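Local structure of Phosphoglucosamine/phosphogalactosamine mutase (Sulfolobus tokodaii, 2F7L) at residues A[24-29]-A[122-127]; A[55-60]-A[90-95]; A[105-108]-A[114-117]; A[311-316]-A[337-342]. The protein catalyses the interconversion of the 6-phosphates and 1-phosphates of glucosamine and galactosamine, on the route to UDP-N-acetylglucosamine and UDP-N-acetylgalactosamine. One frame throughout, in Å; residues are numbered along the deposited sequence.

Overall arrangement
Contacts 1, 2 and 3 lie in the first alpha/beta/alpha domain, with neighbouring centres 11 to 12 Å apart. Contact 1 pairs helices 20-34 and 118-130; contacts 2 and 3 fall within the chain loop that it closes and come one after the other. Contact 2 sets helix 50-63 on strand 90-94, which is hydrogen-bonded to strand 103-109 of contact 3. Contact 4 comes later in the chain, in the third domain, its centre 13 Å from that of contact 3. The two touch through a probable hydrogen bond between Glu115 O and His314 NE2, so contact 3 lies where the first domain meets the third, with Lys107 at the probable magnesium-binding aspartates.

Contact 1 (A[24-29]-A[122-127]); sequences LKLSKA and NEIEDL
Helix-on-helix packing in the first alpha/beta/alpha domain brings Leu26 and Ala29 of helix 20-34 against Ile124 and Leu127 of helix 118-130. The axes of segments 24-29 and 122-127 approach to 8.9 Å and run at 119° to each other, so the helices meet over a short patch made of apolar side chains and two carbonyl oxygens. Ala29 sits in the middle of it. Its CB points at the other helix and lies 3.7 Å from Ile124 O, a backbone approach that a methyl side chain readily permits, and 4.0 Å from Ile124 CG2. The same methyl of Ile124 also receives Leu26, whose CD2 comes to 3.8 Å from Ile124 CG2. Leu26 starts off along the flank of its helix rather than across the gap; with CG anti to the backbone N (chi1 -161°), its branched end still reaches the isoleucine, and the two side chains cross obliquely. Ile124 CG2 is thus shared by two residues of helix 20-34, and Ile124 also touches Ile30 and Phe33 of that helix and Ile116 of the loop before its own. Outside the patch, Lys25 pairs with Glu131 and Asp126 with Arg132 in salt bridges. Leu127 closes the other end of the patch, where the backbones come nearest, with the CA atoms of Ala29 and Leu127 5.4 Å apart. Its CB lies 4.1 Å from Ala29 CB, and its CD1 rests 3.8 Å from the carbonyl oxygen Ala29 O.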
loop_
_atom_site.group_PDB
_atom_site.type_symbol
_atom_site.label_atom_id
_atom_site.label_comp_id
_atom_site.label_asym_id
_atom_site.label_seq_id
_atom_site.Cartn_x
_atom_site.Cartn_y
_atom_site.Cartn_z
ATOM N N LEU A 24 -11.798 0.950 -22.290
ATOM C CA LEU A 24 -11.986 -0.049 -23.318
ATOM C C LEU A 24 -10.674 -0.264 -24.099
ATOM O O LEU A 24 -10.291 -1.413 -24.380
ATOM C CB LEU A 24 -13.117 0.346 -24.279
ATOM C CG LEU A 24 -13.241 -0.597 -25.487
ATOM C CD1 LEU A 24 -13.498 -2.023 -25.011
ATOM C CD2 LEU A 24 -14.338 -0.118 -26.404
ATOM N N LYS A 25 -9.988 0.828 -24.439
ATOM C CA LYS A 25 -8.735 0.730 -25.190
ATOM C C LYS A 25 -7.618 0.120 -24.345
ATOM O O LYS A 25 -6.865 -0.760 -24.810
ATOM C CB LYS A 25 -8.319 2.116 -25.690
ATOM C CG LYS A 25 -7.358 2.128 -26.875
ATOM C CD LYS A 25 -7.527 3.437 -27.611
ATOM C CE LYS A 25 -6.196 4.097 -27.889
ATOM N NZ LYS A 25 -6.327 5.348 -28.691
ATOM N N LEU A 26 -7.530 0.598 -23.105
ATOM C CA LEU A 26 -6.542 0.126 -22.154
ATOM C C LEU A 26 -6.680 -1.395 -21.947
ATOM O O LEU A 26 -5.700 -2.070 -21.658
ATOM C CB LEU A 26 -6.727 0.883 -20.836
ATOM C CG LEU A 26 -5.608 0.952 -19.786
ATOM C CD1 LEU A 26 -5.995 0.134 -18.586
ATOM C CD2 LEU A 26 -4.278 0.471 -20.366
ATOM N N SER A 27 -7.896 -1.917 -22.132
ATOM C CA SER A 27 -8.223 -3.339 -21.985
ATOM C C SER A 27 -7.796 -4.228 -23.143
ATOM O O SER A 27 -7.537 -5.412 -22.947
ATOM C CB SER A 27 -9.726 -3.514 -21.814
ATOM O OG SER A 27 -10.135 -2.994 -20.570
ATOM N N LYS A 28 -7.790 -3.672 -24.355
ATOM C CA LYS A 28 -7.372 -4.418 -25.536
ATOM C C LYS A 28 -5.849 -4.509 -25.424
ATOM O O LYS A 28 -5.228 -5.507 -25.813
ATOM C CB LYS A 28 -7.695 -3.656 -26.827
ATOM C CG LYS A 28 -9.021 -2.945 -26.899
ATOM C CD LYS A 28 -10.063 -3.773 -27.593
ATOM C CE LYS A 28 -10.834 -2.935 -28.587
ATOM N NZ LYS A 28 -10.078 -2.668 -29.833
ATOM N N ALA A 29 -5.256 -3.435 -24.908
ATOM C CA ALA A 29 -3.813 -3.369 -24.739
ATOM C C ALA A 29 -3.374 -4.380 -23.690
ATOM O O ALA A 29 -2.471 -5.170 -23.937
ATOM C CB ALA A 29 -3.393 -1.953 -24.328
ATOM N N ASN A 122 5.163 0.092 -20.023
ATOM C CA ASN A 122 5.555 0.694 -21.285
ATOM C C ASN A 122 5.085 -0.150 -22.450
ATOM O O ASN A 122 4.656 0.385 -23.476
ATOM C CB ASN A 122 7.071 0.843 -21.366
ATOM C CG ASN A 122 7.637 1.775 -20.309
ATOM O OD1 ASN A 122 8.815 1.688 -19.998
ATOM N ND2 ASN A 122 6.812 2.679 -19.765
ATOM N N GLU A 123 5.183 -1.468 -22.318
ATOM C CA GLU A 123 4.732 -2.320 -23.406
ATOM C C GLU A 123 3.242 -2.063 -23.646
ATOM O O GLU A 123 2.803 -1.843 -24.767
ATOM C CB GLU A 123 4.984 -3.786 -23.069
ATOM C CG GLU A 123 6.451 -4.159 -23.078
ATOM C CD GLU A 123 6.717 -5.579 -22.591
ATOM O OE1 GLU A 123 5.817 -6.441 -22.710
ATOM O OE2 GLU A 123 7.838 -5.834 -22.101
ATOM N N ILE A 124 2.474 -2.072 -22.571
ATOM C CA ILE A 124 1.045 -1.831 -22.656
ATOM C C ILE A 124 0.786 -0.443 -23.233
ATOM O O ILE A 124 -0.068 -0.272 -24.101
ATOM C CB ILE A 124 0.392 -1.956 -21.248
ATOM C CG1 ILE A 124 0.372 -3.429 -20.827
ATOM C CG2 ILE A 124 -0.996 -1.312 -21.249
ATOM C CD1 ILE A 124 -0.095 -3.668 -19.411
ATOM N N GLU A 125 1.530 0.538 -22.731
ATOM C CA GLU A 125 1.411 1.918 -23.180
ATOM C C GLU A 125 1.653 2.007 -24.701
ATOM O O GLU A 125 0.904 2.676 -25.411
ATOM C CB GLU A 125 2.412 2.774 -22.416
ATOM C CG GLU A 125 1.864 4.074 -21.832
ATOM C CD GLU A 125 2.300 4.292 -20.364
ATOM O OE1 GLU A 125 3.463 3.954 -20.027
ATOM O OE2 GLU A 125 1.483 4.806 -19.551
ATOM N N ASP A 126 2.685 1.318 -25.195
ATOM C CA ASP A 126 2.990 1.323 -26.625
ATOM C C ASP A 126 1.819 0.717 -27.389
ATOM O O ASP A 126 1.338 1.304 -28.356
ATOM C CB ASP A 126 4.254 0.510 -26.935
ATOM C CG ASP A 126 4.587 0.504 -28.437
ATOM O OD1 ASP A 126 4.841 1.608 -28.972
ATOM O OD2 ASP A 126 4.583 -0.579 -29.085
ATOM N N LEU A 127 1.385 -0.473 -26.964
ATOM C CA LEU A 127 0.250 -1.170 -27.570
ATOM C C LEU A 127 -0.945 -0.245 -27.618
ATOM O O LEU A 127 -1.583 -0.089 -28.653
ATOM C CB LEU A 127 -0.103 -2.415 -26.765
ATOM C CG LEU A 127 1.011 -3.453 -26.838
ATOM C CD1 LEU A 127 0.722 -4.615 -25.938
ATOM C CD2 LEU A 127 1.150 -3.904 -28.278
#

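Contact 2 (A[55-60]-A[90-95]); sequences KIVEGG and GGVVIT
Val57 meets Val92 and Ile94 with the two halves of its fork, one methyl for each residue of the strand. Its CB leaves helix 50-63 in the direction of strand 90-94 and is still 4.8 Å from Ile94 CD1, so contact is left to the branches. CG1 stands anti to the backbone N (chi1 164°) and runs tip to tip into Val92, ending 4.1 Å from Val92 CG2. CG2, anti to the carbonyl carbon, comes to 4.3 Å from Ile94 CD1. Val92 and Ile94 are alternate residues of the strand, and both side chains therefore rise from the sheet face that the helix covers. Val42 of strand 39-44 and Ile106 of strand 103-109 also touch Val57, as do Val23 and Ser27 of helix 20-34; the valine is enclosed by sheet and neighbouring helix. Past Ile94 the chain continues through Thr95, whose OG1 is hydrogen-bonded to the N of Ser97, the probable phosphoserine of the catalytic cycle. Helix 50-63 connects the parallel neighbours 39-44 and 67-73 in a beta-alpha-beta crossover, and this crossover helix, packed on the sheet, belongs to one layer of the alpha/beta/alpha domain.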
loop_
_atom_site.group_PDB
_atom_site.type_symbol
_atom_site.label_atom_id
_atom_site.label_comp_id
_atom_site.label_asym_id
_atom_site.label_seq_id
_atom_site.Cartn_x
_atom_site.Cartn_y
_atom_site.Cartn_z
ATOM N N LYS A 55 -17.576 -4.233 -16.670
ATOM C CA LYS A 55 -18.175 -4.689 -17.907
ATOM C C LYS A 55 -17.315 -4.248 -19.112
ATOM O O LYS A 55 -17.133 -4.999 -20.072
ATOM C CB LYS A 55 -19.592 -4.130 -18.030
ATOM C CG LYS A 55 -20.511 -4.505 -16.878
ATOM C CD LYS A 55 -21.152 -5.868 -17.057
ATOM C CE LYS A 55 -20.976 -6.708 -15.782
ATOM N NZ LYS A 55 -21.126 -5.898 -14.514
ATOM N N ILE A 56 -16.781 -3.036 -19.054
ATOM C CA ILE A 56 -15.966 -2.533 -20.148
ATOM C C ILE A 56 -14.683 -3.357 -20.287
ATOM O O ILE A 56 -14.313 -3.751 -21.394
ATOM C CB ILE A 56 -15.599 -1.018 -19.954
ATOM C CG1 ILE A 56 -16.872 -0.151 -19.854
ATOM C CG2 ILE A 56 -14.734 -0.543 -21.122
ATOM C CD1 ILE A 56 -17.723 -0.095 -21.129
ATOM N N VAL A 57 -14.022 -3.617 -19.161
ATOM C CA VAL A 57 -12.795 -4.391 -19.150
ATOM C C VAL A 57 -13.027 -5.790 -19.727
ATOM O O VAL A 57 -12.281 -6.237 -20.611
ATOM C CB VAL A 57 -12.197 -4.491 -17.683
ATOM C CG1 VAL A 57 -11.141 -5.618 -17.599
ATOM C CG2 VAL A 57 -11.561 -3.143 -17.267
ATOM N N GLU A 58 -14.057 -6.475 -19.227
ATOM C CA GLU A 58 -14.402 -7.821 -19.687
ATOM C C GLU A 58 -14.699 -7.830 -21.180
ATOM O O GLU A 58 -14.238 -8.726 -21.924
ATOM C CB GLU A 58 -15.594 -8.350 -18.897
ATOM C CG GLU A 58 -15.208 -8.613 -17.464
ATOM C CD GLU A 58 -16.355 -9.020 -16.556
ATOM O OE1 GLU A 58 -16.029 -9.320 -15.389
ATOM O OE2 GLU A 58 -17.543 -9.034 -16.978
ATOM N N GLY A 59 -15.466 -6.837 -21.616
ATOM C CA GLY A 59 -15.764 -6.725 -23.029
ATOM C C GLY A 59 -14.453 -6.516 -23.775
ATOM O O GLY A 59 -14.218 -7.137 -24.805
ATOM N N GLY A 60 -13.585 -5.663 -23.241
ATOM C CA GLY A 60 -12.304 -5.407 -23.878
ATOM C C GLY A 60 -11.384 -6.615 -23.975
ATOM O O GLY A 60 -10.755 -6.854 -25.019
ATOM N N GLY A 90 -2.545 -13.587 -14.741
ATOM C CA GLY A 90 -2.483 -12.209 -14.292
ATOM C C GLY A 90 -3.900 -11.730 -13.987
ATOM O O GLY A 90 -4.865 -12.498 -14.052
ATOM N N GLY A 91 -4.044 -10.459 -13.648
ATOM C CA GLY A 91 -5.365 -9.945 -13.378
ATOM C C GLY A 91 -5.404 -8.439 -13.480
ATOM O O GLY A 91 -4.368 -7.779 -13.576
ATOM N N VAL A 92 -6.612 -7.893 -13.497
ATOM C CA VAL A 92 -6.771 -6.462 -13.527
ATOM C C VAL A 92 -7.839 -6.086 -12.495
ATOM O O VAL A 92 -8.948 -6.608 -12.505
ATOM C CB VAL A 92 -7.088 -5.956 -14.964
ATOM C CG1 VAL A 92 -7.466 -7.098 -15.828
ATOM C CG2 VAL A 92 -8.156 -4.888 -14.940
ATOM N N VAL A 93 -7.450 -5.212 -11.568
ATOM C CA VAL A 93 -8.307 -4.716 -10.494
ATOM C C VAL A 93 -8.786 -3.269 -10.812
ATOM O O VAL A 93 -7.982 -2.393 -11.187
ATOM C CB VAL A 93 -7.521 -4.683 -9.147
ATOM C CG1 VAL A 93 -8.431 -4.315 -8.040
ATOM C CG2 VAL A 93 -6.873 -5.996 -8.872
ATOM N N ILE A 94 -10.086 -3.026 -10.651
ATOM C CA ILE A 94 -10.677 -1.705 -10.890
ATOM C C ILE A 94 -10.613 -0.986 -9.565
ATOM O O ILE A 94 -11.436 -1.239 -8.686
ATOM C CB ILE A 94 -12.176 -1.797 -11.336
ATOM C CG1 ILE A 94 -12.285 -2.348 -12.760
ATOM C CG2 ILE A 94 -12.812 -0.415 -11.361
ATOM C CD1 ILE A 94 -11.492 -3.597 -13.006
ATOM N N THR A 95 -9.647 -0.077 -9.432
ATOM C CA THR A 95 -9.446 0.645 -8.178
ATOM C C THR A 95 -8.625 1.923 -8.318
ATOM O O THR A 95 -7.821 2.066 -9.245
ATOM C CB THR A 95 -8.728 -0.276 -7.152
ATOM O OG1 THR A 95 -8.771 0.312 -5.846
ATOM C CG2 THR A 95 -7.260 -0.501 -7.568
#

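Contact 3 (A[105-108]-A[114-117]); sequences GIKV and IEIR
Val108 and Ile116 are joined first by a backbone hydrogen bond, from Ile116 N to Val108 O at 3.0 Å. It is nearly straight, with 162° at the hydrogen, and the donor lies in the carbonyl plane with a C=O...N angle of 155°. The same oxygen has a second, weaker neighbour, a CA-H...O contact from Glu115 CA at 3.4 Å. Apolar contact links the same two residues. A chi1 of 53° puts CG1 of the isoleucine, and with it CD1, on the side of Val108 CG2, while Ile116 CG2 meets the same methyl from its own branch; the two side chains run obliquely past each other. Ile124 of helix 118-130 and Asp110 also touch Ile116. Replacing Ile116 by an alanine would probably strip Val108 CG2 of its contacts with the isoleucine branches and open a gap toward Ile124. Charged groups form a third set. The aliphatic part of Lys107 passes the Glu115 carboxylate, CD being 3.8 Å from OE2, but Lys107 NZ stays 4.9 Å from that oxygen, with no salt bridge between them. The ammonium group instead bridges to Asp243, Asp245 and Asp8, while Glu115 OE1 receives a weak hydrogen bond from Gln80. Asp243 and Asp245 probably bind the magnesium ion, as in related mutases. While Val108 holds the loop that leads to helix 118-130, strand 103-109 carries Lys107 to the probable magnesium site of this phosphohexose mutase.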
loop_
_atom_site.group_PDB
_atom_site.type_symbol
_atom_site.label_atom_id
_atom_site.label_comp_id
_atom_site.label_asym_id
_atom_site.label_seq_id
_atom_site.Cartn_x
_atom_site.Cartn_y
_atom_site.Cartn_z
ATOM N N GLY A 105 -9.645 3.570 -11.177
ATOM C CA GLY A 105 -8.565 3.332 -12.108
ATOM C C GLY A 105 -8.318 1.882 -12.466
ATOM O O GLY A 105 -9.123 0.994 -12.178
ATOM N N ILE A 106 -7.191 1.624 -13.100
ATOM C CA ILE A 106 -6.892 0.278 -13.491
ATOM C C ILE A 106 -5.551 -0.134 -12.982
ATOM O O ILE A 106 -4.567 0.542 -13.234
ATOM C CB ILE A 106 -6.851 0.146 -15.009
ATOM C CG1 ILE A 106 -8.194 0.554 -15.616
ATOM C CG2 ILE A 106 -6.491 -1.274 -15.388
ATOM C CD1 ILE A 106 -9.299 -0.431 -15.367
ATOM N N LYS A 107 -5.510 -1.230 -12.238
ATOM C CA LYS A 107 -4.252 -1.785 -11.750
ATOM C C LYS A 107 -4.118 -3.088 -12.545
ATOM O O LYS A 107 -5.122 -3.733 -12.885
ATOM C CB LYS A 107 -4.324 -2.111 -10.257
ATOM C CG LYS A 107 -3.726 -1.052 -9.340
ATOM C CD LYS A 107 -3.758 -1.492 -7.879
ATOM C CE LYS A 107 -3.356 -0.352 -6.928
ATOM N NZ LYS A 107 -3.646 -0.606 -5.453
ATOM N N VAL A 108 -2.903 -3.464 -12.898
ATOM C CA VAL A 108 -2.764 -4.724 -13.601
ATOM C C VAL A 108 -1.697 -5.544 -12.906
ATOM O O VAL A 108 -0.561 -5.106 -12.759
ATOM C CB VAL A 108 -2.480 -4.524 -15.144
ATOM C CG1 VAL A 108 -2.426 -3.051 -15.473
ATOM C CG2 VAL A 108 -1.248 -5.269 -15.578
ATOM N N ILE A 114 2.125 -9.753 -8.187
ATOM C CA ILE A 114 2.523 -8.383 -7.942
ATOM C C ILE A 114 2.081 -7.551 -9.149
ATOM O O ILE A 114 1.830 -8.085 -10.211
ATOM C CB ILE A 114 4.052 -8.308 -7.802
ATOM C CG1 ILE A 114 4.525 -9.475 -6.939
ATOM C CG2 ILE A 114 4.476 -6.975 -7.186
ATOM C CD1 ILE A 114 6.023 -9.561 -6.779
ATOM N N GLU A 115 1.960 -6.246 -8.988
ATOM C CA GLU A 115 1.599 -5.404 -10.123
ATOM C C GLU A 115 2.734 -5.512 -11.147
ATOM O O GLU A 115 3.887 -5.785 -10.798
ATOM C CB GLU A 115 1.449 -3.966 -9.662
ATOM C CG GLU A 115 1.806 -3.814 -8.205
ATOM C CD GLU A 115 0.590 -3.740 -7.302
ATOM O OE1 GLU A 115 0.764 -3.902 -6.068
ATOM O OE2 GLU A 115 -0.526 -3.497 -7.827
ATOM N N ILE A 116 2.411 -5.301 -12.415
ATOM C CA ILE A 116 3.411 -5.405 -13.471
ATOM C C ILE A 116 4.565 -4.431 -13.286
ATOM O O ILE A 116 4.374 -3.323 -12.787
ATOM C CB ILE A 116 2.771 -5.194 -14.883
ATOM C CG1 ILE A 116 1.981 -3.879 -14.909
ATOM C CG2 ILE A 116 1.859 -6.381 -15.229
ATOM C CD1 ILE A 116 1.466 -3.460 -16.270
ATOM N N ARG A 117 5.758 -4.875 -13.672
ATOM C CA ARG A 117 6.957 -4.058 -13.597
ATOM C C ARG A 117 6.784 -2.887 -14.557
ATOM O O ARG A 117 5.936 -2.935 -15.447
ATOM C CB ARG A 117 8.173 -4.879 -14.002
ATOM C CG ARG A 117 8.655 -5.845 -12.936
ATOM C CD ARG A 117 9.563 -6.915 -13.523
ATOM N NE ARG A 117 10.113 -7.776 -12.483
ATOM C CZ ARG A 117 10.961 -7.356 -11.543
ATOM N NH1 ARG A 117 11.344 -6.085 -11.525
ATOM N NH2 ARG A 117 11.438 -8.202 -10.632
#

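Contact 4 (A[311-316]-A[337-342]); sequences DIAHKV and QYVRDG
Ala313 packs closely against the backbone of Tyr338, and this is the dense part of the contact. Its CB lies 3.4 Å from Tyr338 O, and Ala313 CA approaches the same oxygen at 3.5 Å in a CA-H...O contact. In return Tyr338 CB comes to 3.7 Å from Ala313 O, so each residue offers a carbonyl oxygen to the carbon atoms of the other. One turn further along the helix, Val316 adds a methyl: its CG1, placed anti to the backbone N (chi1 180°), sits near the plane of the tyrosine ring at its edge, 4.0 Å from Tyr338 CD1. The two segments belong to the third alpha/beta/alpha domain. Helix 309-318 and the loop before helix 342-356 lie on either side of strands 323-326 and 329-332 in the sequence, and Met332 of the latter strand touches Ala313, Val316 and Arg340. Toward the solvent the contact thins out, for Tyr338 is itself partly exposed and its side chain meets the helix through CB and, at the ring edge, CD1. Val339 turns its CB away from the helix and adds a looser approach, its CG1 4.4 Å from Ala313 CB. Polar groups to both sides of Val339 in the sequence make bonds within the loop and outside it. Gln337 NE2 donates to Asp341 OD2 at 2.9 Å, with the acceptor close to the amide plane and the anti lone pair of the carboxylate in use. Asp341 OD1 caps the N of Met344, and Arg340 NH2 reaches salt bridges with Asp245 and Asp8.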
loop_
_atom_site.group_PDB
_atom_site.type_symbol
_atom_site.label_atom_id
_atom_site.label_comp_id
_atom_site.label_asym_id
_atom_site.label_seq_id
_atom_site.Cartn_x
_atom_site.Cartn_y
_atom_site.Cartn_z
ATOM N N ASP A 311 7.305 -1.259 -6.513
ATOM C CA ASP A 311 8.753 -1.408 -6.542
ATOM C C ASP A 311 9.238 -2.184 -5.327
ATOM O O ASP A 311 10.033 -3.110 -5.449
ATOM C CB ASP A 311 9.408 -0.032 -6.572
ATOM C CG ASP A 311 9.447 0.576 -7.971
ATOM O OD1 ASP A 311 9.336 1.831 -8.075
ATOM O OD2 ASP A 311 9.606 -0.200 -8.952
ATOM N N ILE A 312 8.769 -1.794 -4.152
ATOM C CA ILE A 312 9.154 -2.461 -2.922
ATOM C C ILE A 312 8.826 -3.947 -3.012
ATOM O O ILE A 312 9.672 -4.795 -2.737
ATOM C CB ILE A 312 8.410 -1.849 -1.705
ATOM C CG1 ILE A 312 8.932 -0.437 -1.446
ATOM C CG2 ILE A 312 8.529 -2.761 -0.471
ATOM C CD1 ILE A 312 8.209 0.276 -0.321
ATOM N N ALA A 313 7.591 -4.260 -3.393
ATOM C CA ALA A 313 7.173 -5.652 -3.495
ATOM C C ALA A 313 8.222 -6.410 -4.286
ATOM O O ALA A 313 8.659 -7.476 -3.870
ATOM C CB ALA A 313 5.797 -5.756 -4.161
ATOM N N HIS A 314 8.647 -5.849 -5.410
ATOM C CA HIS A 314 9.675 -6.493 -6.225
ATOM C C HIS A 314 11.046 -6.561 -5.512
ATOM O O HIS A 314 11.680 -7.608 -5.484
ATOM C CB HIS A 314 9.795 -5.779 -7.574
ATOM C CG HIS A 314 8.691 -6.112 -8.533
ATOM N ND1 HIS A 314 8.448 -7.396 -8.976
ATOM C CD2 HIS A 314 7.778 -5.325 -9.154
ATOM C CE1 HIS A 314 7.438 -7.384 -9.828
ATOM N NE2 HIS A 314 7.015 -6.140 -9.955
ATOM N N LYS A 315 11.498 -5.458 -4.925
ATOM C CA LYS A 315 12.769 -5.469 -4.217
ATOM C C LYS A 315 12.747 -6.498 -3.087
ATOM O O LYS A 315 13.709 -7.219 -2.883
ATOM C CB LYS A 315 13.090 -4.080 -3.652
ATOM C CG LYS A 315 14.510 -3.939 -3.114
ATOM C CD LYS A 315 14.808 -2.535 -2.630
ATOM C CE LYS A 315 16.099 -2.477 -1.821
ATOM N NZ LYS A 315 17.292 -2.907 -2.604
ATOM N N VAL A 316 11.660 -6.576 -2.337
ATOM C CA VAL A 316 11.624 -7.573 -1.279
ATOM C C VAL A 316 11.827 -8.949 -1.926
ATOM O O VAL A 316 12.710 -9.711 -1.511
ATOM C CB VAL A 316 10.298 -7.562 -0.489
ATOM C CG1 VAL A 316 10.335 -8.630 0.595
ATOM C CG2 VAL A 316 10.093 -6.219 0.144
ATOM N N GLN A 337 2.626 -13.227 0.913
ATOM C CA GLN A 337 2.856 -12.650 -0.403
ATOM C C GLN A 337 3.730 -11.403 -0.322
ATOM O O GLN A 337 3.896 -10.819 0.756
ATOM C CB GLN A 337 1.539 -12.360 -1.141
ATOM C CG GLN A 337 0.503 -11.524 -0.457
ATOM C CD GLN A 337 -0.750 -11.442 -1.307
ATOM O OE1 GLN A 337 -0.735 -11.835 -2.472
ATOM N NE2 GLN A 337 -1.833 -10.923 -0.742
ATOM N N TYR A 338 4.301 -11.015 -1.462
ATOM C CA TYR A 338 5.185 -9.861 -1.527
ATOM C C TYR A 338 4.508 -8.502 -1.515
ATOM O O TYR A 338 5.174 -7.491 -1.283
ATOM C CB TYR A 338 6.083 -9.958 -2.761
ATOM C CG TYR A 338 7.072 -11.092 -2.674
ATOM C CD1 TYR A 338 8.104 -11.085 -1.713
ATOM C CD2 TYR A 338 6.942 -12.209 -3.498
ATOM C CE1 TYR A 338 8.949 -12.158 -1.584
ATOM C CE2 TYR A 338 7.786 -13.279 -3.376
ATOM C CZ TYR A 338 8.772 -13.248 -2.425
ATOM O OH TYR A 338 9.564 -14.347 -2.320
ATOM N N VAL A 339 3.201 -8.469 -1.752
ATOM C CA VAL A 339 2.473 -7.206 -1.779
ATOM C C VAL A 339 1.981 -6.743 -0.415
ATOM O O VAL A 339 1.972 -7.511 0.539
ATOM C CB VAL A 339 1.246 -7.272 -2.761
ATOM C CG1 VAL A 339 1.737 -7.442 -4.211
ATOM C CG2 VAL A 339 0.296 -8.398 -2.357
ATOM N N ARG A 340 1.590 -5.475 -0.328
ATOM C CA ARG A 340 1.060 -4.907 0.902
ATOM C C ARG A 340 -0.261 -5.603 1.157
ATOM O O ARG A 340 -1.101 -5.655 0.267
ATOM C CB ARG A 340 0.773 -3.429 0.719
ATOM C CG ARG A 340 1.640 -2.771 -0.286
ATOM C CD ARG A 340 1.212 -1.368 -0.422
ATOM N NE ARG A 340 0.398 -1.170 -1.611
ATOM C CZ ARG A 340 -0.124 0.005 -1.950
ATOM N NH1 ARG A 340 0.086 1.071 -1.173
ATOM N NH2 ARG A 340 -0.834 0.115 -3.063
ATOM N N ASP A 341 -0.465 -6.096 2.377
ATOM C CA ASP A 341 -1.682 -6.825 2.710
ATOM C C ASP A 341 -2.220 -6.431 4.090
ATOM O O ASP A 341 -1.757 -6.933 5.108
ATOM C CB ASP A 341 -1.360 -8.322 2.648
ATOM C CG ASP A 341 -2.590 -9.191 2.700
ATOM O OD1 ASP A 341 -3.444 -8.974 3.590
ATOM O OD2 ASP A 341 -2.699 -10.108 1.862
ATOM N N GLY A 342 -3.209 -5.540 4.115
ATOM C CA GLY A 342 -3.788 -5.067 5.369
ATOM C C GLY A 342 -4.313 -6.101 6.361
ATOM O O GLY A 342 -4.068 -6.007 7.569
#